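PDB 2YR1: 3-dehydroquinate dehydratase from Geobacillus kaustophilus, which probably catalyses the cis-dehydration of 3-dehydroquinate to 3-dehydroshikimate, the third step of the chorismate pathway that leads to the aromatic amino acids. Local coordinates for residues A[88-93]-A[119-124]; A[130-135]-A[140-145]; A[153-158]-A[189-194]; A[160-165]-A[173-178]; A[164-169]-A[197-202]. One frame throughout, in Å; residues are numbered along the deposited sequence.

Contact 1: A[88-93]-A[119-124]; sequences EREGGQ and DYELAY
Glu90 and Glu121 lie alongside each other, pointing opposite ways, with their two carboxylates nearly parallel, the planes only 16° apart. Glu90 OE1 stands 4.2 Å from Glu121 OE1, and no hydrogen bond joins the pair. Each acid is anchored by its own backbone donor instead: Glu90 OE1 accepts from the N of His147, while Glu121 OE1 accepts from the N of Ser87. The second oxygen of Glu90 faces carbon, with OE2 3.9 Å from Ala123 CB, where a methyl group is small enough to admit it. Residues 119-121 end a strand of the TIM barrel, and 88-93 lie in the loop after strand 81-84; both therefore belong to the C-terminal end of the barrel, where this fold keeps its active site, and His147 is the predicted proton donor/acceptor. Glu90 CG is anti to the carbonyl carbon (chi1 -75°), and the chain extends beyond it, carrying the carboxylate across to Glu121 and Ala123. With a leucine in place of Glu90, the N-H of His147 would probably be left without its acceptor. Glu121, bent at chi2, lays its CG over one face of the Tyr124 ring, 3.5 Å above the plane and offset toward the rim.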
# COMPACT_ATOMS: atom_id res chain seq x y z
N GLU A 88 4.23 -4.66 -29.70
CA GLU A 88 3.45 -5.87 -29.49
C GLU A 88 4.21 -6.74 -28.51
O GLU A 88 3.61 -7.45 -27.69
CB GLU A 88 3.23 -6.61 -30.82
CG GLU A 88 2.16 -7.71 -30.75
CD GLU A 88 1.73 -8.18 -32.13
OE1 GLU A 88 2.62 -8.34 -33.00
OE2 GLU A 88 0.52 -8.41 -32.35
N ARG A 89 5.53 -6.67 -28.58
CA ARG A 89 6.39 -7.44 -27.69
C ARG A 89 6.31 -6.94 -26.25
O ARG A 89 6.94 -7.50 -25.36
CB ARG A 89 7.84 -7.35 -28.17
CG ARG A 89 8.42 -5.95 -28.14
CD ARG A 89 9.84 -5.93 -28.70
NE ARG A 89 10.83 -6.37 -27.72
CZ ARG A 89 12.06 -6.77 -28.04
NH1 ARG A 89 12.43 -6.79 -29.32
NH2 ARG A 89 12.93 -7.12 -27.10
N GLU A 90 5.53 -5.89 -26.02
CA GLU A 90 5.38 -5.34 -24.68
C GLU A 90 3.93 -5.10 -24.30
O GLU A 90 3.60 -4.10 -23.64
CB GLU A 90 6.22 -4.06 -24.55
CG GLU A 90 7.72 -4.34 -24.44
CD GLU A 90 8.55 -3.13 -24.06
OE1 GLU A 90 8.11 -2.33 -23.20
OE2 GLU A 90 9.67 -2.97 -24.61
N GLY A 91 3.06 -6.02 -24.72
CA GLY A 91 1.64 -5.94 -24.40
C GLY A 91 0.80 -5.15 -25.38
O GLY A 91 -0.43 -5.07 -25.24
N GLY A 92 1.44 -4.57 -26.39
CA GLY A 92 0.68 -3.79 -27.35
C GLY A 92 -0.03 -4.61 -28.42
O GLY A 92 0.34 -5.75 -28.70
N GLN A 93 -1.07 -4.01 -28.99
CA GLN A 93 -1.89 -4.62 -30.04
C GLN A 93 -1.08 -4.91 -31.31
O GLN A 93 0.14 -4.67 -31.35
CB GLN A 93 -3.03 -3.66 -30.38
CG GLN A 93 -3.99 -3.40 -29.23
CD GLN A 93 -4.74 -4.65 -28.82
OE1 GLN A 93 -5.48 -5.22 -29.63
NE2 GLN A 93 -4.57 -5.08 -27.58
N ASP A 119 5.32 8.34 -25.45
CA ASP A 119 5.91 7.17 -24.80
C ASP A 119 6.70 6.38 -25.85
O ASP A 119 6.18 6.03 -26.91
CB ASP A 119 4.82 6.27 -24.19
CG ASP A 119 5.39 5.02 -23.53
OD1 ASP A 119 6.30 4.39 -24.11
OD2 ASP A 119 4.92 4.64 -22.43
N TYR A 120 7.97 6.09 -25.56
CA TYR A 120 8.79 5.33 -26.48
C TYR A 120 9.57 4.28 -25.70
O TYR A 120 10.00 4.52 -24.57
CB TYR A 120 9.76 6.25 -27.23
CG TYR A 120 10.15 5.72 -28.58
CD1 TYR A 120 9.18 5.51 -29.56
CD2 TYR A 120 11.48 5.45 -28.89
CE1 TYR A 120 9.52 5.05 -30.82
CE2 TYR A 120 11.84 4.99 -30.15
CZ TYR A 120 10.85 4.79 -31.11
OH TYR A 120 11.18 4.33 -32.37
N GLU A 121 9.75 3.11 -26.32
CA GLU A 121 10.41 1.98 -25.68
C GLU A 121 11.92 2.08 -25.53
O GLU A 121 12.64 2.34 -26.51
CB GLU A 121 10.09 0.70 -26.47
CG GLU A 121 8.86 0.81 -27.39
CD GLU A 121 7.54 0.80 -26.63
OE1 GLU A 121 6.87 -0.26 -26.60
OE2 GLU A 121 7.18 1.85 -26.07
N LEU A 122 12.41 1.84 -24.32
CA LEU A 122 13.85 1.87 -24.07
C LEU A 122 14.50 0.82 -24.94
O LEU A 122 15.62 0.99 -25.41
CB LEU A 122 14.16 1.58 -22.59
CG LEU A 122 15.66 1.73 -22.28
CD1 LEU A 122 15.86 2.23 -20.87
CD2 LEU A 122 16.38 0.41 -22.48
N ALA A 123 13.77 -0.27 -25.18
CA ALA A 123 14.29 -1.36 -26.00
C ALA A 123 14.82 -0.89 -27.35
O ALA A 123 15.60 -1.60 -27.97
CB ALA A 123 13.20 -2.41 -26.20
N TYR A 124 14.41 0.29 -27.80
CA TYR A 124 14.87 0.80 -29.09
C TYR A 124 16.20 1.53 -28.99
O TYR A 124 16.59 2.26 -29.91
CB TYR A 124 13.81 1.72 -29.71
CG TYR A 124 12.49 1.03 -30.01
CD1 TYR A 124 11.45 1.72 -30.62
CD2 TYR A 124 12.28 -0.31 -29.66
CE1 TYR A 124 10.22 1.09 -30.88
CE2 TYR A 124 11.07 -0.94 -29.92
CZ TYR A 124 10.04 -0.24 -30.53
OH TYR A 124 8.84 -0.86 -30.78

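Contact 2: A[130-135]-A[140-145]; sequences DVRRMT and VWLVVS
Leu142 and Arg132 make the close part of this contact inside a beta-alpha-beta unit of the TIM barrel, where helix 127-137 packs against the strand that follows it. The short axes of 130-135 and 141-145 run at 154°, nearly antiparallel, 8.5 Å apart. Arg132 bends at chi2 and chi3 to lay one face of its guanidinium over Leu142, NH2 lying 3.2 Å from CB. Its charge is met by Asp171, whose OD2 also accepts from Leu142 N, so one carboxylate holds both; Gly169 O takes a second bond from NH2. Packing is slacker where Val131 CG1 crosses Leu142 CD1 at about a right angle, 4.0 Å away. On the solvent side of the helix, the exposed Arg133 pairs with Glu136. The turn is closed by the backbone, Val140 N donating to Thr135 O at 2.9 Å. Threonine suits position 135 because its hydroxyl can serve the helix: with chi1 54°, OG1 points back to donate to Arg132 O at 2.6 Å, tilted 33° from the carbonyl plane.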
# COMPACT_ATOMS: atom_id res chain seq x y z
N ASP A 130 16.78 9.43 -32.12
CA ASP A 130 15.91 9.83 -33.22
C ASP A 130 14.62 10.43 -32.67
O ASP A 130 14.29 11.58 -32.94
CB ASP A 130 15.58 8.62 -34.09
CG ASP A 130 15.19 9.01 -35.51
OD1 ASP A 130 14.42 9.98 -35.67
OD2 ASP A 130 15.65 8.32 -36.45
N VAL A 131 13.89 9.65 -31.88
CA VAL A 131 12.65 10.16 -31.30
C VAL A 131 12.94 11.28 -30.30
O VAL A 131 12.16 12.22 -30.16
CB VAL A 131 11.86 9.04 -30.61
CG1 VAL A 131 10.82 9.63 -29.68
CG2 VAL A 131 11.18 8.17 -31.66
N ARG A 132 14.08 11.18 -29.63
CA ARG A 132 14.48 12.18 -28.66
C ARG A 132 14.47 13.59 -29.28
O ARG A 132 13.81 14.50 -28.77
CB ARG A 132 15.89 11.86 -28.14
CG ARG A 132 16.29 12.54 -26.83
CD ARG A 132 15.42 13.73 -26.52
NE ARG A 132 14.77 13.57 -25.23
CZ ARG A 132 13.71 14.26 -24.83
NH1 ARG A 132 13.16 15.17 -25.62
NH2 ARG A 132 13.21 14.06 -23.62
N ARG A 133 15.19 13.78 -30.37
CA ARG A 133 15.21 15.11 -30.97
C ARG A 133 13.89 15.46 -31.61
O ARG A 133 13.46 16.61 -31.59
CB ARG A 133 16.40 15.22 -31.93
CG ARG A 133 17.73 15.29 -31.16
CD ARG A 133 17.49 15.98 -29.78
NE ARG A 133 18.63 15.95 -28.87
CZ ARG A 133 18.51 16.04 -27.54
NH1 ARG A 133 17.31 16.18 -26.99
NH2 ARG A 133 19.59 16.01 -26.77
N MET A 134 13.23 14.45 -32.12
CA MET A 134 11.94 14.62 -32.75
C MET A 134 10.99 15.26 -31.73
O MET A 134 10.22 16.16 -32.06
CB MET A 134 11.44 13.24 -33.17
CG MET A 134 10.18 13.20 -33.96
SD MET A 134 9.62 11.48 -33.95
CE MET A 134 10.86 10.70 -35.01
N THR A 135 11.08 14.80 -30.49
CA THR A 135 10.20 15.31 -29.44
C THR A 135 10.62 16.67 -28.90
O THR A 135 9.78 17.54 -28.68
CB THR A 135 10.10 14.33 -28.25
OG1 THR A 135 11.42 14.00 -27.79
CG2 THR A 135 9.39 13.04 -28.69
N VAL A 140 7.75 18.48 -26.85
CA VAL A 140 7.00 17.32 -26.38
C VAL A 140 7.84 16.55 -25.37
O VAL A 140 9.01 16.29 -25.60
CB VAL A 140 6.64 16.36 -27.53
CG1 VAL A 140 5.84 15.20 -27.00
CG2 VAL A 140 5.84 17.10 -28.61
N TRP A 141 7.23 16.18 -24.25
CA TRP A 141 7.94 15.43 -23.22
C TRP A 141 8.15 14.00 -23.65
O TRP A 141 7.32 13.42 -24.35
CB TRP A 141 7.16 15.48 -21.91
CG TRP A 141 7.01 16.87 -21.39
CD1 TRP A 141 5.93 17.68 -21.54
CD2 TRP A 141 7.96 17.60 -20.62
NE1 TRP A 141 6.15 18.87 -20.89
CE2 TRP A 141 7.39 18.84 -20.31
CE3 TRP A 141 9.25 17.31 -20.15
CZ2 TRP A 141 8.06 19.81 -19.56
CZ3 TRP A 141 9.92 18.27 -19.39
CH2 TRP A 141 9.32 19.51 -19.10
N LEU A 142 9.26 13.42 -23.23
CA LEU A 142 9.57 12.06 -23.60
C LEU A 142 9.56 11.11 -22.42
O LEU A 142 10.31 11.28 -21.46
CB LEU A 142 10.93 11.98 -24.29
CG LEU A 142 11.32 10.56 -24.73
CD1 LEU A 142 10.33 10.11 -25.79
CD2 LEU A 142 12.74 10.53 -25.28
N VAL A 143 8.69 10.11 -22.52
CA VAL A 143 8.58 9.07 -21.52
C VAL A 143 9.29 7.85 -22.12
O VAL A 143 8.93 7.42 -23.22
CB VAL A 143 7.08 8.70 -21.25
CG1 VAL A 143 6.99 7.53 -20.28
CG2 VAL A 143 6.33 9.90 -20.70
N VAL A 144 10.30 7.32 -21.45
CA VAL A 144 10.95 6.14 -21.97
C VAL A 144 10.57 5.00 -21.06
O VAL A 144 10.84 5.02 -19.85
CB VAL A 144 12.46 6.27 -22.02
CG1 VAL A 144 13.07 4.95 -22.56
CG2 VAL A 144 12.82 7.44 -22.95
N SER A 145 9.95 3.98 -21.65
CA SER A 145 9.46 2.87 -20.88
C SER A 145 9.94 1.48 -21.22
O SER A 145 10.60 1.24 -22.24
CB SER A 145 7.93 2.89 -20.93
OG SER A 145 7.45 2.79 -22.26

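Contact 3: A[153-158]-A[189-194]; sequences PRKETL and LQATEE
Lys155 and Glu194 supply the charged part of this contact, a salt bridge between two neighbouring outer helices of the barrel, 155-167 and 182-198. Lys155 NZ donates to Glu194 OE1 at 3.1 Å and meets the syn lone pair, on the side of the other oxygen. The two side chains cross at about a right angle: Glu194 is extended beyond CG, whereas Lys155 curls at chi3 (73°) and chi4 (55°), which brings its amino group round to the carboxylate. The modelled approach of Lys155 CD to the same carboxylate is too close to be trusted in detail.

The apolar part lies deeper. Ala191 CB rests 3.7 Å from Leu158 CB, and the aliphatic stem of Lys155 passes over the alanine, CG 4.1 Å from Ala191 CA. A methyl group suits this place because it lets the backbones come close, Lys155 CA and Ala191 CA being 5.3 Å apart. Leu158 also leans on Tyr148 and Val177, while Leu189 packs on Leu186 of the second subunit, so helix 182-198 is sandwiched between its neighbour and the dimer partner.

A serine in place of Lys155 would probably leave the Glu194 carboxylate without its countercharge and Ala191 without the aliphatic stem that passes over it. Since both charged residues are only partly exposed, shielding from solvent would probably strengthen the Lys155-Glu194 attraction at the rim of the apolar Leu158-Ala191 contact.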
# COMPACT_ATOMS: atom_id res chain seq x y z
N PRO A 153 11.40 -8.98 -13.17
CA PRO A 153 12.86 -9.17 -13.10
C PRO A 153 13.44 -8.73 -11.76
O PRO A 153 12.74 -8.15 -10.93
CB PRO A 153 13.39 -8.35 -14.28
CG PRO A 153 12.30 -7.41 -14.61
CD PRO A 153 11.02 -8.15 -14.32
N ARG A 154 14.72 -9.01 -11.55
CA ARG A 154 15.33 -8.63 -10.29
C ARG A 154 15.42 -7.12 -10.14
O ARG A 154 15.47 -6.39 -11.12
CB ARG A 154 16.72 -9.25 -10.16
CG ARG A 154 17.29 -9.11 -8.77
CD ARG A 154 18.54 -9.96 -8.59
NE ARG A 154 18.74 -10.31 -7.19
CZ ARG A 154 19.56 -11.28 -6.78
NH1 ARG A 154 20.25 -12.00 -7.66
NH2 ARG A 154 19.66 -11.55 -5.48
N LYS A 155 15.43 -6.66 -8.89
CA LYS A 155 15.52 -5.24 -8.58
C LYS A 155 16.66 -4.57 -9.36
O LYS A 155 16.50 -3.46 -9.84
CB LYS A 155 15.75 -5.05 -7.08
CG LYS A 155 16.10 -3.62 -6.70
CD LYS A 155 16.87 -3.55 -5.39
CE LYS A 155 18.32 -4.05 -5.54
NZ LYS A 155 19.11 -3.36 -6.61
N GLU A 156 17.80 -5.23 -9.48
CA GLU A 156 18.93 -4.66 -10.23
C GLU A 156 18.58 -4.34 -11.68
O GLU A 156 19.02 -3.33 -12.24
CB GLU A 156 20.12 -5.63 -10.21
CG GLU A 156 21.47 -4.93 -10.30
CD GLU A 156 22.07 -4.86 -11.72
OE1 GLU A 156 21.35 -4.44 -12.66
OE2 GLU A 156 23.28 -5.20 -11.87
N THR A 157 17.83 -5.22 -12.31
CA THR A 157 17.44 -5.04 -13.71
C THR A 157 16.51 -3.84 -13.85
O THR A 157 16.65 -3.04 -14.77
CB THR A 157 16.74 -6.31 -14.22
OG1 THR A 157 17.57 -7.43 -13.91
CG2 THR A 157 16.54 -6.27 -15.72
N LEU A 158 15.56 -3.72 -12.92
CA LEU A 158 14.60 -2.61 -12.95
C LEU A 158 15.34 -1.30 -12.72
O LEU A 158 15.06 -0.28 -13.38
CB LEU A 158 13.52 -2.84 -11.88
CG LEU A 158 12.71 -4.11 -12.10
CD1 LEU A 158 11.63 -4.26 -11.04
CD2 LEU A 158 12.09 -4.09 -13.51
N LEU A 189 8.45 -2.07 -5.76
CA LEU A 189 8.46 -0.84 -4.94
C LEU A 189 9.89 -0.51 -4.51
O LEU A 189 10.29 0.66 -4.50
CB LEU A 189 7.56 -1.02 -3.71
CG LEU A 189 6.06 -1.21 -4.00
CD1 LEU A 189 5.30 -1.37 -2.68
CD2 LEU A 189 5.53 -0.01 -4.77
N GLN A 190 10.66 -1.53 -4.16
CA GLN A 190 12.05 -1.31 -3.74
C GLN A 190 12.83 -0.67 -4.88
O GLN A 190 13.63 0.24 -4.67
CB GLN A 190 12.72 -2.64 -3.38
CG GLN A 190 12.08 -3.39 -2.24
CD GLN A 190 12.38 -4.88 -2.31
OE1 GLN A 190 13.55 -5.29 -2.41
NE2 GLN A 190 11.33 -5.71 -2.25
N ALA A 191 12.67 -1.18 -6.09
CA ALA A 191 13.38 -0.62 -7.23
C ALA A 191 12.94 0.83 -7.47
O ALA A 191 13.75 1.67 -7.87
CB ALA A 191 13.13 -1.44 -8.50
N THR A 192 11.66 1.10 -7.25
CA THR A 192 11.15 2.44 -7.47
C THR A 192 11.83 3.41 -6.51
O THR A 192 12.36 4.45 -6.93
CB THR A 192 9.63 2.49 -7.23
OG1 THR A 192 8.99 1.55 -8.11
CG2 THR A 192 9.08 3.89 -7.50
N GLU A 193 11.83 3.05 -5.23
CA GLU A 193 12.44 3.85 -4.18
C GLU A 193 13.95 4.02 -4.40
O GLU A 193 14.51 5.10 -4.17
CB GLU A 193 12.16 3.21 -2.81
CG GLU A 193 12.70 3.99 -1.60
CD GLU A 193 12.13 5.41 -1.48
OE1 GLU A 193 10.92 5.62 -1.67
OE2 GLU A 193 12.92 6.34 -1.17
N GLU A 194 14.61 2.96 -4.83
CA GLU A 194 16.05 3.10 -5.09
C GLU A 194 16.29 4.01 -6.29
O GLU A 194 17.17 4.86 -6.26
CB GLU A 194 16.69 1.75 -5.35
CG GLU A 194 16.99 1.00 -4.10
CD GLU A 194 17.40 -0.43 -4.36
OE1 GLU A 194 17.72 -0.76 -5.53
OE2 GLU A 194 17.41 -1.22 -3.40

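Contact 4: A[160-165]-A[173-178]; sequences ADMRQA and AKVAVM
The carboxylate of Asp161 is the one flat group among the residues that touch, and it reaches Val175 through neither face nor edge: Asp161 CB meets Val175 CG1, at 4.1 Å, while OD2 hydrogen-bonds to Tyr148 OH. An aspartate fits here because its methylene can face the strand as its acid end finds a hydroxyl. Met162 does more of the packing. It crosses Val175 at about a right angle, CG 3.6 Å from CG1 and SD 3.9 Å from CG2 of the valine, so both branches of Val175 are used. This is the helix and second strand of the beta-alpha-beta unit 141-148, 155-167 and 172-177 in the TIM barrel; the two short axes run 7.8 Å apart at 154°. The strand sends Ala173 and Val175 out to the helix, and Lys174 between them the other way, into the barrel, where it is the predicted Schiff-base residue. With Val175 chi1 at -64°, CG1 stands beside the backbone N and is brought against Met162. Where Ala165 faces Ala173, two methyl groups touch at 3.9 Å, small enough for helix and strand to come close.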
# COMPACT_ATOMS: atom_id res chain seq x y z
N ALA A 160 18.52 -0.69 -13.36
CA ALA A 160 19.32 -0.44 -14.56
C ALA A 160 18.47 0.12 -15.70
O ALA A 160 18.88 1.06 -16.38
CB ALA A 160 20.02 -1.73 -15.00
N ASP A 161 17.27 -0.44 -15.90
CA ASP A 161 16.37 0.06 -16.95
C ASP A 161 16.07 1.54 -16.78
O ASP A 161 16.12 2.30 -17.74
CB ASP A 161 15.01 -0.68 -16.94
CG ASP A 161 15.11 -2.09 -17.47
OD1 ASP A 161 15.92 -2.34 -18.41
OD2 ASP A 161 14.37 -2.96 -16.97
N MET A 162 15.75 1.95 -15.56
CA MET A 162 15.42 3.34 -15.31
C MET A 162 16.65 4.24 -15.43
O MET A 162 16.56 5.37 -15.88
CB MET A 162 14.77 3.49 -13.93
CG MET A 162 13.32 3.00 -13.91
SD MET A 162 12.48 3.11 -12.32
CE MET A 162 13.13 1.64 -11.45
N ARG A 163 17.81 3.74 -15.01
CA ARG A 163 19.01 4.55 -15.12
C ARG A 163 19.30 4.82 -16.60
O ARG A 163 19.64 5.93 -16.97
CB ARG A 163 20.21 3.86 -14.47
CG ARG A 163 20.12 3.79 -12.95
CD ARG A 163 21.50 3.96 -12.33
NE ARG A 163 22.33 2.78 -12.54
CZ ARG A 163 23.65 2.82 -12.76
NH1 ARG A 163 24.28 3.99 -12.80
NH2 ARG A 163 24.33 1.70 -12.93
N GLN A 164 19.13 3.79 -17.42
CA GLN A 164 19.40 3.88 -18.86
C GLN A 164 18.40 4.82 -19.55
O GLN A 164 18.76 5.59 -20.44
CB GLN A 164 19.34 2.49 -19.48
CG GLN A 164 20.12 2.35 -20.78
CD GLN A 164 21.60 2.18 -20.54
OE1 GLN A 164 22.27 3.08 -20.05
NE2 GLN A 164 22.12 1.00 -20.87
N ALA A 165 17.13 4.74 -19.14
CA ALA A 165 16.11 5.59 -19.72
C ALA A 165 16.56 7.05 -19.54
O ALA A 165 16.49 7.84 -20.48
CB ALA A 165 14.78 5.35 -19.03
N ALA A 173 10.92 8.28 -16.72
CA ALA A 173 11.30 6.88 -16.89
C ALA A 173 10.14 6.01 -16.45
O ALA A 173 9.57 6.23 -15.37
CB ALA A 173 12.52 6.58 -16.05
N LYS A 174 9.77 5.02 -17.26
CA LYS A 174 8.66 4.15 -16.87
C LYS A 174 8.97 2.66 -16.94
O LYS A 174 9.55 2.18 -17.91
CB LYS A 174 7.43 4.48 -17.73
CG LYS A 174 6.24 3.53 -17.51
CD LYS A 174 5.07 3.84 -18.45
CE LYS A 174 4.01 2.75 -18.34
NZ LYS A 174 3.11 2.67 -19.51
N VAL A 175 8.62 1.92 -15.88
CA VAL A 175 8.80 0.47 -15.88
C VAL A 175 7.56 -0.23 -15.29
O VAL A 175 7.07 0.16 -14.22
CB VAL A 175 10.03 -0.02 -15.05
CG1 VAL A 175 11.35 0.49 -15.66
CG2 VAL A 175 9.91 0.44 -13.62
N ALA A 176 7.05 -1.24 -15.99
CA ALA A 176 5.90 -1.98 -15.45
C ALA A 176 6.27 -3.47 -15.40
O ALA A 176 6.97 -3.98 -16.27
CB ALA A 176 4.64 -1.74 -16.32
N VAL A 177 5.81 -4.18 -14.38
CA VAL A 177 6.09 -5.59 -14.25
C VAL A 177 4.84 -6.40 -13.91
O VAL A 177 3.83 -5.83 -13.49
CB VAL A 177 7.17 -5.89 -13.16
CG1 VAL A 177 8.50 -5.23 -13.53
CG2 VAL A 177 6.69 -5.38 -11.78
N MET A 178 4.92 -7.71 -14.13
CA MET A 178 3.80 -8.61 -13.82
C MET A 178 4.27 -9.44 -12.65
O MET A 178 5.14 -10.32 -12.80
CB MET A 178 3.48 -9.54 -14.99
CG MET A 178 2.26 -10.40 -14.71
SD MET A 178 0.80 -9.39 -14.71
CE MET A 178 0.08 -9.86 -16.32

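Contact 5: A[164-169]-A[197-202]; sequences QAERYG and RELAIP
Glu166 reaches from the last turn of helix 155-167 to Leu199, Ala200 and Ile201, in the loop that leads from helix 182-198 into strand 203-207. In this TIM barrel the loop enters the N-terminal end of a strand, the end remote from the catalytic mouth.

The polar grip is on the carboxylate. Ala200 N donates to Glu166 OE2 at 2.8 Å, almost straight at 171°, arriving on the syn side and 23° out of the carboxylate plane. The other oxygen is held through water 1, which donates to Glu166 OE1 at 2.7 Å and to Glu198 O. A glutamate suits the place: CG is anti to the backbone N (chi1 180°) and the chain stays extended, which carries the carboxylate from the helix to the loop backbone.

Apolar contacts line the same stem. Leu199 and Ile201 each lie alongside Glu166, pointing the other way; Ile201 CD1 lies 4.0 Å from Glu166 CB, and Leu199 CD1 4.1 Å from the same carbon. The other methyl, Leu199 CD2, lies against the carboxylate oxygen Glu166 OE1 at 3.4 Å.

Two features belong to the helix end. Gly169, with positive phi, closes a Schellman motif, one of whose two bonds back into the last turn is Gly169 N to Glu166 O, a conformation that would press a side chain against the preceding carbonyl. Within the last helical turn, Arg167 NH1 donates to Gln164 OE1 at 3.0 Å, the oxygen lying in the guanidinium plane while the nitrogen sits above the plane of the amide.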
# COMPACT_ATOMS: atom_id res chain seq x y z
N GLN A 164 19.13 3.79 -17.42
CA GLN A 164 19.40 3.88 -18.86
C GLN A 164 18.40 4.82 -19.55
O GLN A 164 18.76 5.59 -20.44
CB GLN A 164 19.34 2.49 -19.48
CG GLN A 164 20.12 2.35 -20.78
CD GLN A 164 21.60 2.18 -20.54
OE1 GLN A 164 22.27 3.08 -20.05
NE2 GLN A 164 22.12 1.00 -20.87
N ALA A 165 17.13 4.74 -19.14
CA ALA A 165 16.11 5.59 -19.72
C ALA A 165 16.56 7.05 -19.54
O ALA A 165 16.49 7.84 -20.48
CB ALA A 165 14.78 5.35 -19.03
N GLU A 166 17.02 7.38 -18.34
CA GLU A 166 17.48 8.73 -18.08
C GLU A 166 18.73 8.99 -18.92
O GLU A 166 18.88 10.06 -19.47
CB GLU A 166 17.81 8.92 -16.59
CG GLU A 166 18.31 10.34 -16.26
CD GLU A 166 18.73 10.48 -14.81
OE1 GLU A 166 19.50 9.62 -14.33
OE2 GLU A 166 18.28 11.43 -14.14
N ARG A 167 19.60 7.99 -19.04
CA ARG A 167 20.82 8.13 -19.86
C ARG A 167 20.48 8.50 -21.32
O ARG A 167 21.20 9.28 -21.96
CB ARG A 167 21.63 6.84 -19.87
CG ARG A 167 22.11 6.36 -18.51
CD ARG A 167 23.61 6.47 -18.37
NE ARG A 167 24.07 5.99 -17.07
CZ ARG A 167 24.04 4.72 -16.67
NH1 ARG A 167 23.57 3.77 -17.48
NH2 ARG A 167 24.47 4.40 -15.46
N TYR A 168 19.38 7.94 -21.85
CA TYR A 168 18.96 8.21 -23.23
C TYR A 168 18.21 9.52 -23.40
O TYR A 168 17.70 9.81 -24.49
CB TYR A 168 18.09 7.07 -23.76
CG TYR A 168 18.85 5.81 -24.12
CD1 TYR A 168 18.51 4.58 -23.55
CD2 TYR A 168 19.89 5.83 -25.06
CE1 TYR A 168 19.16 3.42 -23.90
CE2 TYR A 168 20.56 4.66 -25.42
CZ TYR A 168 20.19 3.45 -24.83
OH TYR A 168 20.82 2.28 -25.19
N GLY A 169 18.11 10.31 -22.34
CA GLY A 169 17.43 11.59 -22.44
C GLY A 169 15.97 11.63 -22.05
O GLY A 169 15.29 12.61 -22.33
N ARG A 197 15.99 7.82 -5.61
CA ARG A 197 17.15 8.43 -5.00
C ARG A 197 18.33 8.58 -5.96
O ARG A 197 19.26 9.34 -5.69
CB ARG A 197 17.57 7.59 -3.79
CG ARG A 197 16.75 7.91 -2.56
CD ARG A 197 16.87 6.82 -1.54
NE ARG A 197 16.59 7.31 -0.19
CZ ARG A 197 15.53 8.03 0.15
NH1 ARG A 197 14.64 8.38 -0.78
NH2 ARG A 197 15.36 8.40 1.41
N GLU A 198 18.28 7.87 -7.09
CA GLU A 198 19.37 7.90 -8.08
C GLU A 198 19.13 8.82 -9.29
O GLU A 198 20.07 9.45 -9.77
CB GLU A 198 19.67 6.48 -8.57
CG GLU A 198 20.87 6.37 -9.49
CD GLU A 198 22.21 6.48 -8.77
OE1 GLU A 198 22.59 5.54 -8.03
OE2 GLU A 198 22.89 7.51 -8.93
N LEU A 199 17.88 8.89 -9.77
CA LEU A 199 17.56 9.72 -10.93
C LEU A 199 17.10 11.15 -10.62
O LEU A 199 16.58 11.43 -9.55
CB LEU A 199 16.48 9.05 -11.79
CG LEU A 199 16.67 7.57 -12.14
CD1 LEU A 199 15.85 7.25 -13.38
CD2 LEU A 199 18.12 7.26 -12.37
N ALA A 200 17.30 12.05 -11.58
CA ALA A 200 16.89 13.43 -11.38
C ALA A 200 15.51 13.69 -11.99
O ALA A 200 14.91 14.74 -11.74
CB ALA A 200 17.93 14.38 -12.01
N ILE A 201 15.00 12.73 -12.75
CA ILE A 201 13.70 12.89 -13.42
C ILE A 201 12.59 12.04 -12.76
O ILE A 201 12.88 11.13 -11.99
CB ILE A 201 13.79 12.47 -14.90
CG1 ILE A 201 14.14 10.98 -14.99
CG2 ILE A 201 14.87 13.30 -15.62
CD1 ILE A 201 14.12 10.39 -16.42
N PRO A 202 11.31 12.36 -13.05
CA PRO A 202 10.17 11.62 -12.48
C PRO A 202 10.18 10.16 -12.94
O PRO A 202 10.72 9.84 -14.00
CB PRO A 202 8.95 12.38 -13.03
CG PRO A 202 9.48 13.81 -13.11
CD PRO A 202 10.85 13.60 -13.72
O HOH W 1 20.67 11.01 -12.30

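Contacts 1, 2 and 4 meet on neighbouring barrel strands: Asp119 OD1 and Ser145 OG are 2.7 Å apart, a probable hydrogen bond between contacts 1 and 2, and Val144 O and Lys174 N, 2.8 Å apart, tie contact 2 to contact 4. Contact 4 holds one predicted catalytic residue, Lys174, and contact 1 lies against the other, the Glu90 and His147 side chains being about 3 Å apart. Contact 3 joins helices 155-167 and 182-198, and contact 5 joins the first to the loop leaving the second, their centres 14 Å apart; contact 4 is nested in the chain loop contact 3 closes. Contact 5 reaches contact 2 through Arg132 NH2 and Gly169 O, 2.8 Å apart.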